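Local coordinates for protein putative peptidase (Chlamydophila abortus, PDB 3CE2) that probably acts as a zinc-dependent oligopeptidase of the M3B family, cleaving small bioactive peptides, at residues I193-Q197 against P207-A211; Y298-K302 against L462-F466; R157-H161 against Y272-I276; V288-S292 against L504-F508. One frame throughout, in Å; residues are numbered along the deposited sequence.

Interaction 1: I193-Q197 against P207-A211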
loop_
_atom_site.group_PDB
_atom_site.type_symbol
_atom_site.label_atom_id
_atom_site.label_comp_id
_atom_site.label_asym_id
_atom_site.label_seq_id
_atom_site.Cartn_x
_atom_site.Cartn_y
_atom_site.Cartn_z
ATOM N N ILE A 193 5.995 21.918 16.629
ATOM C CA ILE A 193 5.985 21.500 18.015
ATOM C C ILE A 193 7.394 21.016 18.315
ATOM O O ILE A 193 7.969 20.294 17.530
ATOM C CB ILE A 193 4.931 20.433 18.274
ATOM C CG1 ILE A 193 3.546 20.998 17.899
ATOM C CG2 ILE A 193 4.980 19.983 19.729
ATOM C CD1 ILE A 193 2.377 20.078 18.243
ATOM N N PRO A 194 7.976 21.453 19.428
ATOM C CA PRO A 194 9.347 21.016 19.690
ATOM C C PRO A 194 9.438 19.575 20.201
ATOM O O PRO A 194 8.591 19.117 20.981
ATOM C CB PRO A 194 9.833 21.980 20.780
ATOM C CG PRO A 194 8.663 22.943 21.065
ATOM C CD PRO A 194 7.438 22.317 20.491
ATOM N N PHE A 195 10.466 18.869 19.747
ATOM C CA PHE A 195 10.748 17.549 20.249
ATOM C C PHE A 195 11.486 17.635 21.568
ATOM O O PHE A 195 12.048 18.680 21.903
ATOM C CB PHE A 195 11.571 16.780 19.242
ATOM C CG PHE A 195 10.791 16.338 18.052
ATOM C CD1 PHE A 195 10.079 15.157 18.083
ATOM C CD2 PHE A 195 10.766 17.107 16.896
ATOM C CE1 PHE A 195 9.346 14.739 16.982
ATOM C CE2 PHE A 195 10.043 16.696 15.784
ATOM C CZ PHE A 195 9.333 15.503 15.824
ATOM N N GLY A 196 11.469 16.542 22.326
ATOM C CA GLY A 196 12.154 16.497 23.611
ATOM C C GLY A 196 13.372 15.594 23.535
ATOM O O GLY A 196 13.968 15.437 22.465
ATOM N N GLN A 197 13.725 14.989 24.669
ATOM C CA GLN A 197 14.920 14.147 24.764
ATOM C C GLN A 197 14.692 12.783 25.375
ATOM O O GLN A 197 14.090 12.650 26.441
ATOM C CB GLN A 197 15.977 14.837 25.610
ATOM C CG GLN A 197 17.090 15.467 24.811
ATOM C CD GLN A 197 17.665 16.673 25.527
ATOM O OE1 GLN A 197 18.848 16.993 25.386
ATOM N NE2 GLN A 197 16.823 17.348 26.316
ATOM N N PRO A 207 18.544 13.288 21.570
ATOM C CA PRO A 207 17.421 14.138 21.165
ATOM C C PRO A 207 16.584 13.468 20.079
ATOM O O PRO A 207 17.060 12.551 19.404
ATOM C CB PRO A 207 18.106 15.418 20.661
ATOM C CG PRO A 207 19.553 15.307 21.169
ATOM C CD PRO A 207 19.824 13.833 21.101
ATOM N N LEU A 208 15.340 13.918 19.931
ATOM C CA LEU A 208 14.319 13.138 19.231
ATOM C C LEU A 208 13.859 13.729 17.926
ATOM O O LEU A 208 13.939 14.944 17.697
ATOM C CB LEU A 208 13.093 12.934 20.127
ATOM C CG LEU A 208 13.296 11.968 21.293
ATOM C CD1 LEU A 208 12.300 12.221 22.390
ATOM C CD2 LEU A 208 13.211 10.558 20.766
ATOM N N SER A 209 13.349 12.840 17.089
ATOM C CA SER A 209 12.798 13.193 15.816
ATOM C C SER A 209 11.893 12.031 15.440
ATOM O O SER A 209 11.967 10.974 16.048
ATOM C CB SER A 209 13.917 13.332 14.789
ATOM O OG SER A 209 14.098 12.108 14.097
ATOM N N HIS A 210 11.046 12.194 14.442
ATOM C CA HIS A 210 10.242 11.060 14.041
ATOM C C HIS A 210 11.103 9.855 13.690
ATOM O O HIS A 210 10.845 8.745 14.168
ATOM C CB HIS A 210 9.252 11.431 12.931
ATOM C CG HIS A 210 8.084 12.218 13.439
ATOM N ND1 HIS A 210 7.565 13.307 12.775
ATOM C CD2 HIS A 210 7.364 12.094 14.582
ATOM C CE1 HIS A 210 6.559 13.807 13.472
ATOM N NE2 HIS A 210 6.421 13.093 14.576
ATOM N N ALA A 211 12.154 10.077 12.906
ATOM C CA ALA A 211 13.010 8.967 12.488
ATOM C C ALA A 211 13.809 8.376 13.652
ATOM O O ALA A 211 13.985 7.162 13.722
ATOM C CB ALA A 211 13.913 9.365 11.342
#

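Interaction 2: Y298-K302 against L462-F466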
loop_
_atom_site.group_PDB
_atom_site.type_symbol
_atom_site.label_atom_id
_atom_site.label_comp_id
_atom_site.label_asym_id
_atom_site.label_seq_id
_atom_site.Cartn_x
_atom_site.Cartn_y
_atom_site.Cartn_z
ATOM N N TYR A 298 1.323 -13.666 22.110
ATOM C CA TYR A 298 2.600 -13.283 21.504
ATOM C C TYR A 298 3.408 -12.388 22.398
ATOM O O TYR A 298 4.581 -12.661 22.627
ATOM C CB TYR A 298 2.418 -12.582 20.150
ATOM C CG TYR A 298 3.728 -12.092 19.551
ATOM C CD1 TYR A 298 4.839 -12.941 19.464
ATOM C CD2 TYR A 298 3.860 -10.781 19.070
ATOM C CE1 TYR A 298 6.045 -12.503 18.914
ATOM C CE2 TYR A 298 5.067 -10.329 18.519
ATOM C CZ TYR A 298 6.148 -11.199 18.444
ATOM O OH TYR A 298 7.324 -10.769 17.894
ATOM N N PHE A 299 2.786 -11.320 22.899
ATOM C CA PHE A 299 3.480 -10.396 23.789
ATOM C C PHE A 299 4.010 -11.010 25.090
ATOM O O PHE A 299 5.067 -10.604 25.559
ATOM C CB PHE A 299 2.638 -9.154 24.074
ATOM C CG PHE A 299 2.481 -8.242 22.889
ATOM C CD1 PHE A 299 3.266 -8.417 21.743
ATOM C CD2 PHE A 299 1.579 -7.181 22.928
ATOM C CE1 PHE A 299 3.137 -7.575 20.636
ATOM C CE2 PHE A 299 1.433 -6.322 21.824
ATOM C CZ PHE A 299 2.218 -6.525 20.672
ATOM N N SER A 300 3.320 -11.987 25.679
ATOM C CA SER A 300 3.856 -12.595 26.910
ATOM C C SER A 300 5.113 -13.371 26.594
ATOM O O SER A 300 6.044 -13.429 27.402
ATOM C CB SER A 300 2.871 -13.547 27.564
ATOM O OG SER A 300 1.577 -13.307 27.082
ATOM N N ILE A 301 5.143 -14.005 25.432
ATOM C CA ILE A 301 6.369 -14.664 25.055
ATOM C C ILE A 301 7.466 -13.625 25.063
ATOM O O ILE A 301 8.522 -13.837 25.637
ATOM C CB ILE A 301 6.278 -15.267 23.668
ATOM C CG1 ILE A 301 5.251 -16.393 23.665
ATOM C CG2 ILE A 301 7.646 -15.744 23.215
ATOM C CD1 ILE A 301 5.090 -17.031 22.318
ATOM N N LYS A 302 7.209 -12.483 24.432
ATOM C CA LYS A 302 8.193 -11.400 24.410
ATOM C C LYS A 302 8.545 -10.964 25.825
ATOM O O LYS A 302 9.718 -10.827 26.132
ATOM C CB LYS A 302 7.719 -10.207 23.573
ATOM C CG LYS A 302 8.006 -10.325 22.089
ATOM C CD LYS A 302 8.168 -8.923 21.467
ATOM C CE LYS A 302 8.929 -8.942 20.145
ATOM N NZ LYS A 302 9.038 -7.578 19.584
ATOM N N LEU A 462 6.505 -12.022 13.260
ATOM C CA LEU A 462 5.321 -11.734 14.056
ATOM C C LEU A 462 5.151 -10.238 14.302
ATOM O O LEU A 462 4.029 -9.717 14.255
ATOM C CB LEU A 462 5.297 -12.563 15.336
ATOM C CG LEU A 462 5.142 -14.064 15.019
ATOM C CD1 LEU A 462 5.739 -14.967 16.080
ATOM C CD2 LEU A 462 3.672 -14.451 14.748
ATOM N N ASP A 463 6.257 -9.532 14.526
ATOM C CA ASP A 463 6.195 -8.063 14.677
ATOM C C ASP A 463 5.464 -7.443 13.475
ATOM O O ASP A 463 4.597 -6.566 13.630
ATOM C CB ASP A 463 7.603 -7.452 14.797
ATOM C CG ASP A 463 8.305 -7.778 16.148
ATOM O OD1 ASP A 463 7.644 -8.233 17.133
ATOM O OD2 ASP A 463 9.548 -7.566 16.210
ATOM N N THR A 464 5.821 -7.912 12.279
ATOM C CA THR A 464 5.219 -7.449 11.039
ATOM C C THR A 464 3.732 -7.781 10.999
ATOM O O THR A 464 2.886 -6.911 10.765
ATOM C CB THR A 464 5.890 -8.141 9.852
ATOM O OG1 THR A 464 7.243 -7.699 9.766
ATOM C CG2 THR A 464 5.175 -7.838 8.562
ATOM N N ILE A 465 3.417 -9.049 11.236
ATOM C CA ILE A 465 2.029 -9.474 11.269
ATOM C C ILE A 465 1.245 -8.677 12.320
ATOM O O ILE A 465 0.168 -8.138 12.035
ATOM C CB ILE A 465 1.921 -10.976 11.531
ATOM C CG1 ILE A 465 2.622 -11.739 10.416
ATOM C CG2 ILE A 465 0.500 -11.383 11.545
ATOM C CD1 ILE A 465 2.657 -13.229 10.647
ATOM N N PHE A 466 1.788 -8.572 13.525
ATOM C CA PHE A 466 1.058 -7.847 14.565
ATOM C C PHE A 466 0.935 -6.360 14.315
ATOM O O PHE A 466 -0.085 -5.783 14.651
ATOM C CB PHE A 466 1.539 -8.179 15.986
ATOM C CG PHE A 466 0.952 -9.452 16.507
ATOM C CD1 PHE A 466 -0.326 -9.461 17.066
ATOM C CD2 PHE A 466 1.637 -10.660 16.371
ATOM C CE1 PHE A 466 -0.895 -10.643 17.496
ATOM C CE2 PHE A 466 1.070 -11.854 16.807
ATOM C CZ PHE A 466 -0.185 -11.843 17.375
#

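Interaction 3: R157-H161 against Y272-I276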
loop_
_atom_site.group_PDB
_atom_site.type_symbol
_atom_site.label_atom_id
_atom_site.label_comp_id
_atom_site.label_asym_id
_atom_site.label_seq_id
_atom_site.Cartn_x
_atom_site.Cartn_y
_atom_site.Cartn_z
ATOM N N ARG A 157 -21.399 3.491 -12.045
ATOM C CA ARG A 157 -21.870 3.283 -10.683
ATOM C C ARG A 157 -21.927 4.594 -9.902
ATOM O O ARG A 157 -22.566 4.679 -8.850
ATOM C CB ARG A 157 -20.979 2.260 -9.947
ATOM C CG ARG A 157 -21.482 0.835 -10.121
ATOM C CD ARG A 157 -20.520 -0.227 -9.582
ATOM N NE ARG A 157 -20.681 -0.438 -8.146
ATOM C CZ ARG A 157 -19.897 0.112 -7.232
ATOM N NH1 ARG A 157 -18.873 0.889 -7.618
ATOM N NH2 ARG A 157 -20.139 -0.129 -5.949
ATOM N N LEU A 158 -21.247 5.612 -10.414
ATOM C CA LEU A 158 -21.120 6.881 -9.701
ATOM C C LEU A 158 -22.297 7.819 -9.960
ATOM O O LEU A 158 -22.460 8.834 -9.290
ATOM C CB LEU A 158 -19.783 7.567 -10.043
ATOM C CG LEU A 158 -18.564 6.850 -9.428
ATOM C CD1 LEU A 158 -17.211 7.444 -9.842
ATOM C CD2 LEU A 158 -18.710 6.770 -7.923
ATOM N N SER A 159 -23.114 7.463 -10.937
ATOM C CA SER A 159 -24.272 8.259 -11.321
ATOM C C SER A 159 -25.222 8.488 -10.140
ATOM O O SER A 159 -25.689 9.599 -9.928
ATOM C CB SER A 159 -25.025 7.541 -12.444
ATOM O OG SER A 159 -25.497 6.275 -11.976
ATOM N N ILE A 160 -25.513 7.444 -9.376
ATOM C CA ILE A 160 -26.460 7.585 -8.280
ATOM C C ILE A 160 -25.939 8.402 -7.076
ATOM O O ILE A 160 -26.666 8.626 -6.105
ATOM C CB ILE A 160 -26.962 6.205 -7.813
ATOM C CG1 ILE A 160 -25.808 5.359 -7.263
ATOM C CG2 ILE A 160 -27.619 5.470 -8.971
ATOM C CD1 ILE A 160 -26.284 4.095 -6.509
ATOM N N HIS A 161 -24.677 8.822 -7.128
ATOM C CA HIS A 161 -24.091 9.654 -6.076
ATOM C C HIS A 161 -23.423 10.860 -6.731
ATOM O O HIS A 161 -22.390 11.318 -6.272
ATOM C CB HIS A 161 -23.032 8.883 -5.262
ATOM C CG HIS A 161 -23.551 7.664 -4.561
ATOM N ND1 HIS A 161 -24.302 7.727 -3.407
ATOM C CD2 HIS A 161 -23.385 6.345 -4.822
ATOM C CE1 HIS A 161 -24.605 6.504 -3.002
ATOM N NE2 HIS A 161 -24.060 5.644 -3.845
ATOM N N TYR A 272 -17.322 2.514 -1.570
ATOM C CA TYR A 272 -18.130 2.366 -2.770
ATOM C C TYR A 272 -17.294 2.138 -4.020
ATOM O O TYR A 272 -17.585 1.249 -4.822
ATOM C CB TYR A 272 -19.031 3.594 -2.947
ATOM C CG TYR A 272 -20.091 3.425 -4.005
ATOM C CD1 TYR A 272 -21.190 2.578 -3.803
ATOM C CD2 TYR A 272 -19.987 4.097 -5.220
ATOM C CE1 TYR A 272 -22.161 2.419 -4.787
ATOM C CE2 TYR A 272 -20.955 3.964 -6.197
ATOM C CZ TYR A 272 -22.038 3.126 -5.988
ATOM O OH TYR A 272 -22.988 3.021 -6.994
ATOM N N HIS A 273 -16.270 2.960 -4.191
ATOM C CA HIS A 273 -15.409 2.860 -5.344
ATOM C C HIS A 273 -15.061 1.394 -5.619
ATOM O O HIS A 273 -15.246 0.887 -6.723
ATOM C CB HIS A 273 -14.142 3.700 -5.119
ATOM C CG HIS A 273 -13.160 3.631 -6.252
ATOM N ND1 HIS A 273 -13.533 3.790 -7.577
ATOM C CD2 HIS A 273 -11.819 3.424 -6.261
ATOM C CE1 HIS A 273 -12.466 3.672 -8.349
ATOM N NE2 HIS A 273 -11.414 3.455 -7.577
ATOM N N ASN A 274 -14.568 0.713 -4.600
ATOM C CA ASN A 274 -14.162 -0.679 -4.725
ATOM C C ASN A 274 -15.301 -1.651 -4.508
ATOM O O ASN A 274 -15.088 -2.865 -4.469
ATOM C CB ASN A 274 -13.087 -0.982 -3.702
ATOM C CG ASN A 274 -11.728 -0.574 -4.169
ATOM O OD1 ASN A 274 -10.881 -0.186 -3.361
ATOM N ND2 ASN A 274 -11.491 -0.673 -5.483
ATOM N N ASN A 275 -16.503 -1.112 -4.336
ATOM C CA ASN A 275 -17.671 -1.935 -4.121
ATOM C C ASN A 275 -17.551 -2.891 -2.927
ATOM O O ASN A 275 -17.874 -4.072 -3.036
ATOM C CB ASN A 275 -17.950 -2.752 -5.359
ATOM C CG ASN A 275 -19.328 -3.318 -5.341
ATOM O OD1 ASN A 275 -20.161 -2.869 -4.557
ATOM N ND2 ASN A 275 -19.589 -4.312 -6.183
ATOM N N ILE A 276 -17.098 -2.389 -1.786
ATOM C CA ILE A 276 -16.962 -3.232 -0.616
ATOM C C ILE A 276 -18.175 -3.081 0.312
ATOM O O ILE A 276 -18.578 -1.967 0.648
ATOM C CB ILE A 276 -15.697 -2.867 0.144
ATOM C CG1 ILE A 276 -14.529 -2.694 -0.843
ATOM C CG2 ILE A 276 -15.413 -3.885 1.276
ATOM C CD1 ILE A 276 -13.743 -3.913 -1.064
#

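Interaction 4: V288-S292 against L504-F508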
loop_
_atom_site.group_PDB
_atom_site.type_symbol
_atom_site.label_atom_id
_atom_site.label_comp_id
_atom_site.label_asym_id
_atom_site.label_seq_id
_atom_site.Cartn_x
_atom_site.Cartn_y
_atom_site.Cartn_z
ATOM N N VAL A 288 -11.377 -9.617 14.570
ATOM C CA VAL A 288 -10.053 -9.315 15.060
ATOM C C VAL A 288 -10.072 -9.055 16.566
ATOM O O VAL A 288 -9.258 -9.612 17.293
ATOM C CB VAL A 288 -9.408 -8.155 14.292
ATOM C CG1 VAL A 288 -8.176 -7.686 15.019
ATOM C CG2 VAL A 288 -9.008 -8.623 12.907
ATOM N N LYS A 289 -11.010 -8.237 17.038
ATOM C CA LYS A 289 -11.158 -8.032 18.483
ATOM C C LYS A 289 -11.360 -9.344 19.235
ATOM O O LYS A 289 -10.764 -9.547 20.285
ATOM C CB LYS A 289 -12.329 -7.111 18.791
ATOM C CG LYS A 289 -12.076 -5.667 18.451
ATOM C CD LYS A 289 -13.280 -4.798 18.806
ATOM C CE LYS A 289 -13.049 -3.363 18.360
ATOM N NZ LYS A 289 -14.137 -2.465 18.845
ATOM N N LYS A 290 -12.204 -10.235 18.712
ATOM C CA LYS A 290 -12.391 -11.520 19.370
ATOM C C LYS A 290 -11.138 -12.384 19.341
ATOM O O LYS A 290 -11.115 -13.414 20.005
ATOM C CB LYS A 290 -13.547 -12.308 18.778
ATOM C CG LYS A 290 -14.939 -11.763 19.073
ATOM C CD LYS A 290 -15.942 -12.675 18.411
ATOM C CE LYS A 290 -17.058 -11.890 17.756
ATOM N NZ LYS A 290 -17.421 -12.459 16.419
ATOM N N ASN A 291 -10.105 -11.994 18.583
ATOM C CA ASN A 291 -8.846 -12.740 18.625
ATOM C C ASN A 291 -7.729 -11.996 19.304
ATOM O O ASN A 291 -6.547 -12.402 19.210
ATOM C CB ASN A 291 -8.401 -13.198 17.257
ATOM C CG ASN A 291 -9.391 -14.147 16.620
ATOM O OD1 ASN A 291 -9.167 -15.351 16.564
ATOM N ND2 ASN A 291 -10.502 -13.604 16.149
ATOM N N SER A 292 -8.118 -10.946 20.030
ATOM C CA SER A 292 -7.197 -10.192 20.874
ATOM C C SER A 292 -6.268 -11.115 21.632
ATOM O O SER A 292 -5.087 -10.778 21.849
ATOM C CB SER A 292 -7.930 -9.239 21.832
ATOM O OG SER A 292 -9.219 -9.705 22.228
ATOM N N LEU A 504 -10.426 1.254 23.203
ATOM C CA LEU A 504 -9.900 0.436 22.129
ATOM C C LEU A 504 -8.564 -0.188 22.497
ATOM O O LEU A 504 -8.366 -1.391 22.300
ATOM C CB LEU A 504 -9.778 1.228 20.828
ATOM C CG LEU A 504 -10.879 1.093 19.782
ATOM C CD1 LEU A 504 -12.269 1.178 20.409
ATOM C CD2 LEU A 504 -10.698 2.186 18.731
ATOM N N GLN A 505 -7.644 0.603 23.038
ATOM C CA GLN A 505 -6.344 0.026 23.399
ATOM C C GLN A 505 -6.595 -1.104 24.354
ATOM O O GLN A 505 -5.849 -2.084 24.427
ATOM C CB GLN A 505 -5.454 1.053 24.069
ATOM C CG GLN A 505 -4.965 2.122 23.109
ATOM C CD GLN A 505 -4.232 3.206 23.825
ATOM O OE1 GLN A 505 -4.844 4.005 24.523
ATOM N NE2 GLN A 505 -2.915 3.240 23.679
ATOM N N ASN A 506 -7.687 -0.963 25.075
ATOM C CA ASN A 506 -8.033 -1.926 26.060
ATOM C C ASN A 506 -8.564 -3.206 25.471
ATOM O O ASN A 506 -8.086 -4.278 25.818
ATOM C CB ASN A 506 -9.034 -1.330 27.014
ATOM C CG ASN A 506 -8.596 -1.494 28.407
ATOM O OD1 ASN A 506 -8.598 -2.607 28.928
ATOM N ND2 ASN A 506 -8.131 -0.402 29.016
ATOM N N GLU A 507 -9.540 -3.100 24.574
ATOM C CA GLU A 507 -10.050 -4.284 23.870
ATOM C C GLU A 507 -8.920 -5.078 23.220
ATOM O O GLU A 507 -9.020 -6.288 23.093
ATOM C CB GLU A 507 -11.136 -3.926 22.833
ATOM C CG GLU A 507 -12.353 -3.226 23.430
ATOM C CD GLU A 507 -13.452 -2.919 22.404
ATOM O OE1 GLU A 507 -14.078 -3.886 21.913
ATOM O OE2 GLU A 507 -13.710 -1.718 22.101
ATOM N N PHE A 508 -7.838 -4.417 22.827
ATOM C CA PHE A 508 -6.795 -5.121 22.105
ATOM C C PHE A 508 -5.677 -5.545 23.008
ATOM O O PHE A 508 -5.110 -6.612 22.846
ATOM C CB PHE A 508 -6.215 -4.253 20.994
ATOM C CG PHE A 508 -7.095 -4.144 19.787
ATOM C CD1 PHE A 508 -6.832 -4.883 18.651
ATOM C CD2 PHE A 508 -8.178 -3.300 19.779
ATOM C CE1 PHE A 508 -7.653 -4.790 17.541
ATOM C CE2 PHE A 508 -8.990 -3.190 18.655
ATOM C CZ PHE A 508 -8.722 -3.943 17.545
#

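Interaction 1: I193-Q197 against P207-A211
At the foot of a short hairpin, the F195 ring fills the space beside P207-A211. P207 forms an antiparallel, non-hydrogen-bonded pair with Q197, their CA atoms 4.4 Å apart and both side chains on one face, where Q197 CG lies 4.3 Å from P207 CB. At L208, just past the paired residues, L208 N gives a weak hydrogen bond to G196 O (3.3 Å, 131°), while L208 CB packs 4.2 Å from F195 CB. S209, the N-cap of helix 210-217, has its OG bonded to L212 N and sets its CA over the face of the F195 ring, a CH-pi contact 4.0 Å from the centroid. H210 then offers its ring face to the edge of F195 in a T-shaped pair (centroids 5.2 Å apart, planes at 87°); its NE2 is held by Y236, and R235 makes a cation-pi contact with F195. This is the base of a two-stranded beta hairpin, strands 197-199 and 205-207, linking two helices at the protein surface.

Interaction 2: Y298-K302 against L462-F466
Two helices that lie too far apart for backbone contact can still be joined by long side chains, as in this buried helix pair of the M3 peptidase fold, nearer antiparallel than parallel. The short segments of helices 292-306 and 451-487 run at 141° to each other, with axes 12.3 Å apart at their closest. Y298, first in line, spans much of that gap. L462 CB sits over the face of the Y298 ring, 3.8 Å from the centroid, in a CH-pi contact; the F466 ring lies nearly parallel to that of Y298 (11°) but slid aside, with centroids 5.1 Å apart and Y298 CD2 3.5 Å from F466 CD2. The phenol tip gives a hydrogen bond from Y298 OH to D463 OD1 (2.7 Å). One helical turn after Y298, K302 brings its amine to the same carboxylate; that amine also bonds to V316 O and A318 O, tying in the following loop. D463 OD1 is thus shared, accepting also from K302 NZ in a salt bridge of 2.9 Å.

Interaction 3: R157-H161 against Y272-I276
This is a surface contact between two loops, centred on a tyrosine sandwiched between an arginine and a histidine. One loop joins helices 149-156 and 165-174; the other joins helices 266-271 and 278-289. The R157 guanidinium lies flat on one face of the Y272 ring, a stacked cation-pi pair with R157 CZ 4.0 Å from the ring centroid and planes at 21°. Against the opposite face H161 sets its edge in a T-shaped pair, with centroids 4.7 Å apart and planes at 77°; H161 ND1 is anchored on K261 O. Hydrogen bonds run both ways: Y272 OH donates to R157 O at 2.5 Å, while R157 NH1 and NH2 each donate to Y272 O at 3.1 Å. That carbonyl is presented by a Schellman motif closing helix 266-271, in which N275, with positive phi, is the C-prime residue: N275 N bonds to Y272 O and I276 N to L271 O. R157 thus meets both the ring and the backbone carbonyl of Y272. Over the opposite face of the guanidinium lies N275 CB. At the ring edge L158 CD2 lies 4.0 Å from Y272 CE2; I160 CD1 lies 3.5 Å from Y272 OH.

Interaction 4: V288-S292 against L504-F508
The backbone of V288-S292 leaves helix 278-289 through a type I turn from K289 to S292, whereas L504-F508 stays helical within helix 494-509; the two come nearest at S292 and F508, whose CA atoms are 5.2 Å apart. Here is a helix-to-helix bend of the M3 peptidase fold docked against helix 494-509. The small S292 side chain points toward that helix, S292 CB lying 3.4 Å from E507 O. On the apolar side, the F508 ring fits beside V288 (CG1 to F508 CE1, 3.9 Å) and the aliphatic part of K289 (CG to F508 CZ, 3.9 Å), while V288 also packs on F470 and V473 of helix 451-487. Nearer the surface, extended K289 lays its chain along E507, with K289 CD 3.3 Å from E507 OE1, and K289 NZ forms a salt bridge with weak hydrogen bonds of 3.4 Å to E507 OE1 and OE2. Within the turn, S292 OG gives a very short hydrogen bond to K289 O, 2.5 Å.

Contacts between remote parts of a chain can gather on a few consecutive helices, as interactions 2 and 4 do, their centres about 14 Å apart. Interaction 4 joins helices 278-289 and 494-509, interaction 2 helices 292-306 and 451-487. Interaction 2 falls within the chain span that interaction 4 brackets, so two successive helices meet two other successive helices, one contact each. Interaction 3 joins the N-terminal part to the loop that leads into helix 278-289 and so on to interaction 4, about 31 Å away between centres. Interaction 1, formed within the sequence span of interaction 3 yet about 42 Å from it between centres, is a local hairpin. No two contacts touch, so this largely helical chain is tied at separate points.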